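Local coordinates for protein prophenoloxidase b (Marsupenaeus japonicus, PDB 3WKY) that is the precursor of a phenoloxidase that probably hydroxylates monophenols and oxidises o-diphenols at a type 3 dicopper centre, at residues H447-P452 against E481-S486; L578-G583 against V660-L665; E433-D438 against S669-R674. All blocks are in the same frame, centred on the assembly; numbering follows the deposited sequence.

From the N terminus, the chain reaches 433-438 first, the opening side of contact 3, and then 447-452, which contact 1 closes against 481-486 after only 28 intervening residues. Contact 2 opens later, at 578-583, and closes at 660-665; a few residues on, 669-674 completes contact 3. Contacts 1 and 2 therefore follow in series, both nested inside the long loop of contact 3, and none cross. Strand 445-456 joins the first two, pairing with strand 472-481 on one flank and strand 655-664 on the other, while Thr448 OG1 reaches Arg582 O. Trp435 packs on Phe449, Pro483 and Leu665, so the outer contact leans on both inner ones.

Contact 1: H447-P452 against E481-S486; sequences HTFFTP and EHPDFS. With NAG (2-acetamido-2-deoxy-beta-D-glucopyranose), chain F.
Phe449 and Glu481 form an antiparallel hydrogen-bonded pair: Phe449 N donates to Glu481 O at 3.0 Å, and Glu481 N returns a bond of 2.8 Å to Phe449 O. Phe449 CG sits between the backbone N and the carbonyl carbon (chi1 38°), and from there the ring comes nearer Glu481 and Pro483. Glu481 O lies over one of its faces, and CZ meets Pro483 CD at 3.6 Å, with the ring and the proline crossing obliquely. Pro483 CD also touches His447 O at 3.3 Å. The Glu481 side chain, bent at chi2, folds back so that the anti lone pair of OE1 receives His482 N at 3.0 Å; salt bridges from OE1 to Arg576 and from OE2 to Lys453 grip the carboxylate further. His482 ND1 bonds to Pro483 O from well above the carbonyl plane. Beyond the pairing, Asp484 OD2 accepts a hydrogen bond from N2 of the glycan sugar at 2.8 Å, while OD1 forms a salt bridge with Arg576. The pairing is an ordinary antiparallel beta bridge, joining strands 445-456 and 472-481 of the Ig-like domain at the end of the latter, after which 482-484 lead the chain into strand 485-493 of the second sheet.

Contact 2: L578-G583 against V660-L665; sequences LQVPRG and VTITHL
Arg582 lays its guanidinium flat on the imidazole of His664, the group centres 3.9 Å apart and the planes inclined by 26°. CG stands anti to the backbone N (chi1 -180°), and the chain runs extended from there to NE, which comes over the centre of the imidazole. The stack is offset: Arg582 NH2 approaches His664 CD2 at 3.2 Å, while Arg582 CG lies nearest His664 ND1. This describes one of two conformers modelled for the arginine. A bond from Arg582 NH1 to Gly583 O, 2.9 Å long and in the carbonyl plane, restrains the guanidinium further. The imidazole is fixed in its turn by a hydrogen bond between His664 ND1 and Thr448 OG1, a hydroxyl that also bonds to Arg582 O.

Two residues back on the same face of strand 655-664, Ile662 meets the loop with its branches. Its CG2 presses on Pro581 O at 3.2 Å and on Val580 CG1 at 3.7 Å. CD1 reaches Pro581 CD, the two side chains crossing at about a right angle. Gly583 brings its bare CA to 3.5 Å from Ile662 O, a CA-H...O contact that a side chain would obstruct.

An alanine in place of His664 would probably leave the guanidinium without its stacking surface and freer to turn, and Thr448 OG1 without its imidazole partner. No conventional hydrogen bond crosses directly between 578-583 and 660-665, so the union rests on apolar fit beside Ile662 and on the stacking of the guanidinium on His664. A positive group lying this close would be expected to disfavour protonation of the imidazole.

Contact 3: E433-D438 against S669-R674; sequences EHWIDD and SSVLRR
Ile436 projects from the loop 433-438 toward Val671 and Leu672, and its side chain shows how one branched residue can serve several partners. From CB, which points toward the other segment, the chain divides. The CG2 branch stands between the backbone N and the carbonyl carbon; it lies over one face of the Trp435 ring, toward the rim and 3.6 Å above the plane, and touches Val671 CG2 at 3.8 Å. The other branch leaves with CG1 anti to the backbone N (chi1 -169°) and continues fully extended (chi2 -180°) to CD1. That tip meets Leu672 CD1 at 3.9 Å and Leu672 CG close by, and it also comes near Ser669 CA.

Two further meetings flank the isoleucine. Trp435 and Val671 reach toward each other tip to tip, with Trp435 CH2 4.0 Å from Val671 CG2. The indole is held at its nitrogen by a bond from NE1 to Glu432, and Val671 rests as well on Tyr439 and Leu665. On the other flank Leu672 CD2 presses close on Asp437 O, at 3.1 Å. Leu672 follows a short 3-10 turn, in which its N bonds to Ser669 O at 3.0 Å; the CB of Val671 points toward the loop, while the Leu672 side chain reaches it with its end.

No hydrogen bond spans the two segments, and the opposite charges of Asp438 and Arg673 stay apart, with Asp438 OD1, in the one of its two conformers described here, 6.1 Å from Arg673 NE. The contact is thus a small apolar patch at the protein surface, relying on shape and hydrophobic burial, with any electrostatic share probably modest and long-range.

Contact 1: H447-P452 against E481-S486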
loop_
_atom_site.group_PDB
_atom_site.type_symbol
_atom_site.label_atom_id
_atom_site.label_comp_id
_atom_site.label_asym_id
_atom_site.label_seq_id
_atom_site.Cartn_x
_atom_site.Cartn_y
_atom_site.Cartn_z
ATOM N N HIS A 447 -10.198 -36.879 32.144
ATOM C CA HIS A 447 -9.364 -37.244 31.005
ATOM C C HIS A 447 -10.106 -37.132 29.685
ATOM O O HIS A 447 -11.332 -37.150 29.635
ATOM C CB HIS A 447 -8.820 -38.672 31.135
ATOM C CG HIS A 447 -7.800 -38.839 32.214
ATOM N ND1 HIS A 447 -8.116 -39.321 33.465
ATOM C CD2 HIS A 447 -6.467 -38.587 32.231
ATOM C CE1 HIS A 447 -7.021 -39.362 34.207
ATOM N NE2 HIS A 447 -6.009 -38.924 33.483
ATOM N N THR A 448 -9.336 -36.996 28.616
ATOM C CA THR A 448 -9.897 -37.080 27.270
ATOM C C THR A 448 -8.964 -37.923 26.435
ATOM O O THR A 448 -7.788 -38.095 26.768
ATOM C CB THR A 448 -10.099 -35.711 26.562
ATOM O OG1 THR A 448 -8.827 -35.127 26.260
ATOM C CG2 THR A 448 -10.932 -34.758 27.409
ATOM N N PHE A 449 -9.503 -38.516 25.373
ATOM C CA PHE A 449 -8.696 -39.330 24.457
ATOM C C PHE A 449 -9.452 -39.564 23.153
ATOM O O PHE A 449 -10.640 -39.247 23.061
ATOM C CB PHE A 449 -8.300 -40.672 25.099
ATOM C CG PHE A 449 -9.384 -41.286 25.942
ATOM C CD1 PHE A 449 -10.575 -41.714 25.373
ATOM C CD2 PHE A 449 -9.204 -41.438 27.306
ATOM C CE1 PHE A 449 -11.574 -42.276 26.149
ATOM C CE2 PHE A 449 -10.197 -42.001 28.092
ATOM C CZ PHE A 449 -11.382 -42.420 27.511
ATOM N N PHE A 450 -8.781 -40.107 22.143
ATOM C CA PHE A 450 -9.476 -40.389 20.888
ATOM C C PHE A 450 -9.938 -41.841 20.809
ATOM O O PHE A 450 -9.220 -42.750 21.223
ATOM C CB PHE A 450 -8.628 -40.017 19.669
ATOM C CG PHE A 450 -8.524 -38.535 19.447
ATOM C CD1 PHE A 450 -9.489 -37.862 18.705
ATOM C CD2 PHE A 450 -7.474 -37.809 19.998
ATOM C CE1 PHE A 450 -9.402 -36.487 18.506
ATOM C CE2 PHE A 450 -7.379 -36.433 19.806
ATOM C CZ PHE A 450 -8.340 -35.773 19.059
ATOM N N THR A 451 -11.143 -42.028 20.279
ATOM C CA THR A 451 -11.778 -43.335 20.165
ATOM C C THR A 451 -12.473 -43.417 18.802
ATOM O O THR A 451 -13.062 -42.438 18.343
ATOM C CB THR A 451 -12.816 -43.537 21.304
ATOM O OG1 THR A 451 -12.137 -43.747 22.549
ATOM C CG2 THR A 451 -13.708 -44.737 21.041
ATOM N N PRO A 452 -12.397 -44.580 18.141
ATOM C CA PRO A 452 -13.111 -44.756 16.869
ATOM C C PRO A 452 -14.618 -44.885 17.069
ATOM O O PRO A 452 -15.055 -45.366 18.115
ATOM C CB PRO A 452 -12.542 -46.073 16.334
ATOM C CG PRO A 452 -12.110 -46.817 17.557
ATOM C CD PRO A 452 -11.583 -45.759 18.487
ATOM N N GLU A 481 -13.140 -38.090 22.927
ATOM C CA GLU A 481 -14.080 -38.709 23.848
ATOM C C GLU A 481 -13.567 -38.517 25.265
ATOM O O GLU A 481 -12.434 -38.074 25.454
ATOM C CB GLU A 481 -14.229 -40.208 23.541
ATOM C CG GLU A 481 -15.494 -40.580 22.770
ATOM C CD GLU A 481 -16.760 -40.440 23.608
ATOM O OE1 GLU A 481 -16.676 -40.015 24.789
ATOM O OE2 GLU A 481 -17.850 -40.763 23.083
ATOM N N HIS A 482 -14.392 -38.849 26.256
ATOM C CA HIS A 482 -13.998 -38.713 27.653
ATOM C C HIS A 482 -14.755 -39.761 28.465
ATOM O O HIS A 482 -15.849 -40.157 28.079
ATOM C CB HIS A 482 -14.381 -37.322 28.166
ATOM C CG HIS A 482 -15.858 -37.112 28.277
ATOM N ND1 HIS A 482 -16.568 -37.398 29.428
ATOM C CD2 HIS A 482 -16.771 -36.672 27.377
ATOM C CE1 HIS A 482 -17.845 -37.126 29.236
ATOM N NE2 HIS A 482 -17.996 -36.685 27.996
ATOM N N PRO A 483 -14.172 -40.216 29.588
ATOM C CA PRO A 483 -14.893 -41.090 30.532
ATOM C C PRO A 483 -16.033 -40.348 31.220
ATOM O O PRO A 483 -15.929 -39.126 31.386
ATOM C CB PRO A 483 -13.825 -41.431 31.583
ATOM C CG PRO A 483 -12.518 -41.208 30.904
ATOM C CD PRO A 483 -12.748 -40.067 29.935
ATOM N N ASP A 484 -17.091 -41.052 31.627
ATOM C CA ASP A 484 -18.107 -40.438 32.485
ATOM C C ASP A 484 -17.462 -39.881 33.750
ATOM O O ASP A 484 -16.437 -40.387 34.212
ATOM C CB ASP A 484 -19.181 -41.451 32.912
ATOM C CG ASP A 484 -20.054 -41.922 31.763
ATOM O OD1 ASP A 484 -20.117 -41.239 30.719
ATOM O OD2 ASP A 484 -20.698 -42.985 31.920
ATOM N N PHE A 485 -18.064 -38.837 34.311
ATOM C CA PHE A 485 -17.655 -38.346 35.614
ATOM C C PHE A 485 -18.871 -37.891 36.398
ATOM O O PHE A 485 -19.947 -37.677 35.833
ATOM C CB PHE A 485 -16.630 -37.201 35.504
ATOM C CG PHE A 485 -17.147 -35.973 34.799
ATOM C CD1 PHE A 485 -17.076 -35.872 33.415
ATOM C CD2 PHE A 485 -17.664 -34.901 35.520
ATOM C CE1 PHE A 485 -17.545 -34.743 32.759
ATOM C CE2 PHE A 485 -18.132 -33.766 34.873
ATOM C CZ PHE A 485 -18.070 -33.687 33.485
ATOM N N SER A 486 -18.711 -37.772 37.713
ATOM C CA SER A 486 -19.754 -37.177 38.529
ATOM C C SER A 486 -19.153 -36.085 39.401
ATOM O O SER A 486 -17.931 -35.959 39.507
ATOM C CB SER A 486 -20.420 -38.226 39.412
ATOM O OG SER A 486 -19.572 -38.556 40.492
HETATM C C1 NAG F . -23.276 -42.105 29.454
HETATM C C2 NAG F . -23.501 -43.526 29.980
HETATM C C3 NAG F . -22.524 -44.479 29.304
HETATM C C4 NAG F . -22.706 -44.408 27.796
HETATM C C5 NAG F . -22.679 -42.966 27.294
HETATM C C6 NAG F . -23.146 -42.913 25.844
HETATM C C7 NAG F . -24.431 -44.034 32.167
HETATM C C8 NAG F . -24.104 -44.593 33.521
HETATM N N2 NAG F . -23.405 -43.602 31.431
HETATM O O3 NAG F . -22.747 -45.801 29.737
HETATM O O4 NAG F . -21.685 -45.143 27.156
HETATM O O5 NAG F . -23.523 -42.122 28.058
HETATM O O6 NAG F . -24.556 -42.963 25.826
HETATM O O7 NAG F . -25.599 -43.990 31.779
#

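Contact 2: L578-G583 against V660-L665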
loop_
_atom_site.group_PDB
_atom_site.type_symbol
_atom_site.label_atom_id
_atom_site.label_comp_id
_atom_site.label_asym_id
_atom_site.label_seq_id
_atom_site.Cartn_x
_atom_site.Cartn_y
_atom_site.Cartn_z
ATOM N N LEU A 578 -17.836 -34.300 23.223
ATOM C CA LEU A 578 -17.100 -33.028 23.362
ATOM C C LEU A 578 -17.486 -32.286 24.632
ATOM O O LEU A 578 -17.280 -31.078 24.755
ATOM C CB LEU A 578 -17.310 -32.119 22.134
ATOM C CG LEU A 578 -16.945 -32.719 20.776
ATOM C CD1 LEU A 578 -17.191 -31.683 19.659
ATOM C CD2 LEU A 578 -15.489 -33.211 20.733
ATOM N N GLN A 579 -18.041 -33.011 25.599
ATOM C CA GLN A 579 -18.487 -32.387 26.832
ATOM C C GLN A 579 -17.324 -31.856 27.675
ATOM O O GLN A 579 -17.485 -30.906 28.442
ATOM C CB GLN A 579 -19.294 -33.407 27.635
ATOM C CG GLN A 579 -19.849 -32.917 28.938
ATOM C CD GLN A 579 -20.780 -33.961 29.522
ATOM O OE1 GLN A 579 -20.700 -35.138 29.145
ATOM N NE2 GLN A 579 -21.681 -33.543 30.414
ATOM N N VAL A 580 -16.156 -32.477 27.536
ATOM C CA VAL A 580 -14.978 -32.094 28.305
ATOM C C VAL A 580 -13.958 -31.509 27.330
ATOM O O VAL A 580 -13.650 -32.138 26.317
ATOM C CB VAL A 580 -14.389 -33.332 29.031
ATOM C CG1 VAL A 580 -13.062 -32.996 29.749
ATOM C CG2 VAL A 580 -15.425 -33.897 30.032
ATOM N N PRO A 581 -13.441 -30.303 27.618
ATOM C CA PRO A 581 -12.357 -29.768 26.769
ATOM C C PRO A 581 -11.176 -30.744 26.727
ATOM O O PRO A 581 -10.963 -31.477 27.691
ATOM C CB PRO A 581 -11.957 -28.475 27.489
ATOM C CG PRO A 581 -13.222 -28.031 28.185
ATOM C CD PRO A 581 -13.874 -29.336 28.647
ATOM N N ARG A 582 -10.429 -30.757 25.627
ATOM C CA ARG A 582 -9.335 -31.717 25.431
ATOM C C ARG A 582 -8.348 -31.764 26.592
ATOM O O ARG A 582 -7.980 -32.849 27.065
ATOM C CB ARG A 582 -8.572 -31.393 24.139
ATOM C CG ARG A 582 -7.402 -32.327 23.815
ATOM C CD ARG A 582 -6.517 -31.675 22.741
ATOM N NE ARG A 582 -5.396 -32.493 22.270
ATOM C CZ ARG A 582 -4.182 -32.524 22.825
ATOM N NH1 ARG A 582 -3.912 -31.811 23.914
ATOM N NH2 ARG A 582 -3.230 -33.288 22.297
ATOM N N GLY A 583 -7.917 -30.594 27.056
ATOM C CA GLY A 583 -6.874 -30.540 28.066
ATOM C C GLY A 583 -5.527 -30.898 27.457
ATOM O O GLY A 583 -5.398 -31.034 26.229
ATOM N N VAL A 660 -10.495 -28.002 38.654
ATOM C CA VAL A 660 -10.230 -29.351 38.161
ATOM C C VAL A 660 -9.063 -29.334 37.187
ATOM O O VAL A 660 -8.721 -28.279 36.637
ATOM C CB VAL A 660 -11.466 -30.000 37.485
ATOM C CG1 VAL A 660 -12.655 -29.999 38.439
ATOM C CG2 VAL A 660 -11.815 -29.298 36.176
ATOM N N THR A 661 -8.440 -30.494 37.004
ATOM C CA THR A 661 -7.385 -30.653 36.013
ATOM C C THR A 661 -7.934 -31.528 34.899
ATOM O O THR A 661 -8.641 -32.505 35.164
ATOM C CB THR A 661 -6.135 -31.305 36.642
ATOM O OG1 THR A 661 -5.631 -30.449 37.675
ATOM C CG2 THR A 661 -5.042 -31.536 35.604
ATOM N N ILE A 662 -7.650 -31.168 33.649
ATOM C CA ILE A 662 -8.069 -32.009 32.529
ATOM C C ILE A 662 -6.841 -32.456 31.751
ATOM O O ILE A 662 -6.028 -31.627 31.330
ATOM C CB ILE A 662 -9.056 -31.269 31.575
ATOM C CG1 ILE A 662 -10.267 -30.758 32.359
ATOM C CG2 ILE A 662 -9.482 -32.192 30.429
ATOM C CD1 ILE A 662 -11.328 -30.086 31.508
ATOM N N THR A 663 -6.715 -33.764 31.550
ATOM C CA THR A 663 -5.503 -34.337 30.987
ATOM C C THR A 663 -5.827 -35.171 29.760
ATOM O O THR A 663 -6.624 -36.104 29.831
ATOM C CB THR A 663 -4.780 -35.206 32.034
ATOM O OG1 THR A 663 -4.281 -34.364 33.079
ATOM C CG2 THR A 663 -3.614 -35.972 31.406
ATOM N N HIS A 664 -5.231 -34.816 28.621
ATOM C CA HIS A 664 -5.437 -35.570 27.397
ATOM C C HIS A 664 -4.462 -36.734 27.332
ATOM O O HIS A 664 -3.257 -36.547 27.505
ATOM C CB HIS A 664 -5.236 -34.675 26.156
ATOM C CG HIS A 664 -5.410 -35.402 24.858
ATOM N ND1 HIS A 664 -6.638 -35.832 24.406
ATOM C CD2 HIS A 664 -4.511 -35.780 23.919
ATOM C CE1 HIS A 664 -6.490 -36.444 23.242
ATOM N NE2 HIS A 664 -5.209 -36.428 22.926
ATOM N N LEU A 665 -4.988 -37.925 27.059
ATOM C CA LEU A 665 -4.168 -39.123 26.928
ATOM C C LEU A 665 -4.032 -39.537 25.465
ATOM O O LEU A 665 -5.015 -39.943 24.830
ATOM C CB LEU A 665 -4.787 -40.274 27.734
ATOM C CG LEU A 665 -4.974 -40.019 29.233
ATOM C CD1 LEU A 665 -5.822 -41.117 29.904
ATOM C CD2 LEU A 665 -3.625 -39.884 29.914
#

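Contact 3: E433-D438 against S669-R674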
loop_
_atom_site.group_PDB
_atom_site.type_symbol
_atom_site.label_atom_id
_atom_site.label_comp_id
_atom_site.label_asym_id
_atom_site.label_seq_id
_atom_site.Cartn_x
_atom_site.Cartn_y
_atom_site.Cartn_z
ATOM N N GLU A 433 -15.432 -41.488 36.721
ATOM C CA GLU A 433 -15.926 -42.843 36.932
ATOM C C GLU A 433 -14.913 -43.869 36.428
ATOM O O GLU A 433 -13.977 -43.528 35.700
ATOM C CB GLU A 433 -17.267 -43.035 36.217
ATOM C CG GLU A 433 -18.395 -43.574 37.103
ATOM C CD GLU A 433 -18.808 -42.610 38.205
ATOM O OE1 GLU A 433 -19.844 -41.925 38.055
ATOM O OE2 GLU A 433 -18.104 -42.539 39.232
ATOM N N HIS A 434 -15.094 -45.127 36.822
ATOM C CA HIS A 434 -14.241 -46.213 36.343
ATOM C C HIS A 434 -14.347 -46.346 34.833
ATOM O O HIS A 434 -15.449 -46.377 34.287
ATOM C CB HIS A 434 -14.641 -47.544 36.991
ATOM C CG HIS A 434 -14.027 -48.743 36.332
ATOM N ND1 HIS A 434 -14.634 -49.412 35.289
ATOM C CD2 HIS A 434 -12.859 -49.386 36.561
ATOM C CE1 HIS A 434 -13.865 -50.414 34.904
ATOM N NE2 HIS A 434 -12.783 -50.423 35.662
ATOM N N TRP A 435 -13.208 -46.426 34.155
ATOM C CA TRP A 435 -13.218 -46.582 32.706
ATOM C C TRP A 435 -12.156 -47.555 32.202
ATOM O O TRP A 435 -12.236 -48.040 31.072
ATOM C CB TRP A 435 -13.107 -45.223 31.994
ATOM C CG TRP A 435 -11.850 -44.456 32.294
ATOM C CD1 TRP A 435 -11.664 -43.538 33.288
ATOM C CD2 TRP A 435 -10.618 -44.518 31.568
ATOM N NE1 TRP A 435 -10.387 -43.032 33.228
ATOM C CE2 TRP A 435 -9.725 -43.620 32.182
ATOM C CE3 TRP A 435 -10.184 -45.248 30.455
ATOM C CZ2 TRP A 435 -8.419 -43.439 31.727
ATOM C CZ3 TRP A 435 -8.889 -45.071 30.010
ATOM C CH2 TRP A 435 -8.022 -44.173 30.642
ATOM N N ILE A 436 -11.160 -47.838 33.031
ATOM C CA ILE A 436 -10.161 -48.838 32.670
ATOM C C ILE A 436 -9.724 -49.634 33.904
ATOM O O ILE A 436 -9.468 -49.060 34.966
ATOM C CB ILE A 436 -8.947 -48.219 31.925
ATOM C CG1 ILE A 436 -8.070 -49.321 31.326
ATOM C CG2 ILE A 436 -8.140 -47.290 32.837
ATOM C CD1 ILE A 436 -6.848 -48.809 30.580
ATOM N N ASP A 437 -9.676 -50.957 33.770
ATOM C CA ASP A 437 -9.302 -51.816 34.887
ATOM C C ASP A 437 -7.937 -51.431 35.452
ATOM O O ASP A 437 -7.053 -51.035 34.690
ATOM C CB ASP A 437 -9.294 -53.285 34.453
ATOM C CG ASP A 437 -10.689 -53.870 34.345
ATOM O OD1 ASP A 437 -11.579 -53.419 35.097
ATOM O OD2 ASP A 437 -10.893 -54.782 33.514
ATOM N N ASP A 438 -7.824 -51.498 36.783
ATOM C CA ASP A 438 -6.571 -51.255 37.505
ATOM C C ASP A 438 -6.142 -49.790 37.556
ATOM O O ASP A 438 -4.991 -49.470 37.867
ATOM C CB ASP A 438 -5.440 -52.129 36.959
ATOM C CG ASP A 438 -5.689 -53.602 37.185
ATOM O OD1 ASP A 438 -6.107 -53.962 38.306
ATOM O OD2 ASP A 438 -5.478 -54.395 36.242
ATOM N N SER A 669 -3.976 -46.324 27.757
ATOM C CA SER A 669 -3.420 -47.390 28.585
ATOM C C SER A 669 -2.209 -46.913 29.396
ATOM O O SER A 669 -1.753 -47.604 30.312
ATOM C CB SER A 669 -3.047 -48.601 27.728
ATOM O OG SER A 669 -1.809 -48.395 27.074
ATOM N N SER A 670 -1.701 -45.725 29.071
ATOM C CA SER A 670 -0.562 -45.155 29.791
ATOM C C SER A 670 -0.848 -44.923 31.279
ATOM O O SER A 670 0.084 -44.778 32.071
ATOM C CB SER A 670 -0.116 -43.842 29.146
ATOM O OG SER A 670 -1.074 -42.825 29.369
ATOM N N VAL A 671 -2.123 -44.891 31.668
ATOM C CA VAL A 671 -2.452 -44.669 33.079
ATOM C C VAL A 671 -2.155 -45.902 33.927
ATOM O O VAL A 671 -2.099 -45.821 35.155
ATOM C CB VAL A 671 -3.923 -44.240 33.312
ATOM C CG1 VAL A 671 -4.209 -42.891 32.649
ATOM C CG2 VAL A 671 -4.897 -45.310 32.829
ATOM N N LEU A 672 -1.963 -47.039 33.268
ATOM C CA LEU A 672 -1.758 -48.303 33.969
ATOM C C LEU A 672 -0.372 -48.401 34.583
ATOM O O LEU A 672 0.593 -47.847 34.051
ATOM C CB LEU A 672 -1.983 -49.482 33.024
ATOM C CG LEU A 672 -3.405 -49.603 32.485
ATOM C CD1 LEU A 672 -3.509 -50.719 31.451
ATOM C CD2 LEU A 672 -4.355 -49.831 33.633
ATOM N N ARG A 673 -0.284 -49.108 35.707
ATOM C CA ARG A 673 1.004 -49.385 36.328
ATOM C C ARG A 673 1.877 -50.142 35.343
ATOM O O ARG A 673 1.456 -51.145 34.761
ATOM C CB ARG A 673 0.834 -50.223 37.597
ATOM C CG ARG A 673 -0.165 -49.663 38.589
ATOM C CD ARG A 673 -0.286 -50.561 39.812
ATOM N NE ARG A 673 -1.608 -50.466 40.427
ATOM C CZ ARG A 673 -1.933 -49.597 41.380
ATOM N NH1 ARG A 673 -1.030 -48.736 41.837
ATOM N NH2 ARG A 673 -3.162 -49.587 41.879
ATOM N N ARG A 674 3.086 -49.642 35.136
ATOM C CA ARG A 674 4.064 -50.309 34.285
ATOM C C ARG A 674 4.997 -51.133 35.159
ATOM O O ARG A 674 5.285 -50.742 36.289
ATOM C CB ARG A 674 4.870 -49.285 33.481
ATOM C CG ARG A 674 4.400 -49.103 32.045
ATOM C CD ARG A 674 5.556 -49.266 31.067
ATOM N NE ARG A 674 5.107 -49.242 29.677
ATOM C CZ ARG A 674 5.112 -48.158 28.907
ATOM N NH1 ARG A 674 5.549 -47.003 29.388
ATOM N NH2 ARG A 674 4.683 -48.229 27.655
#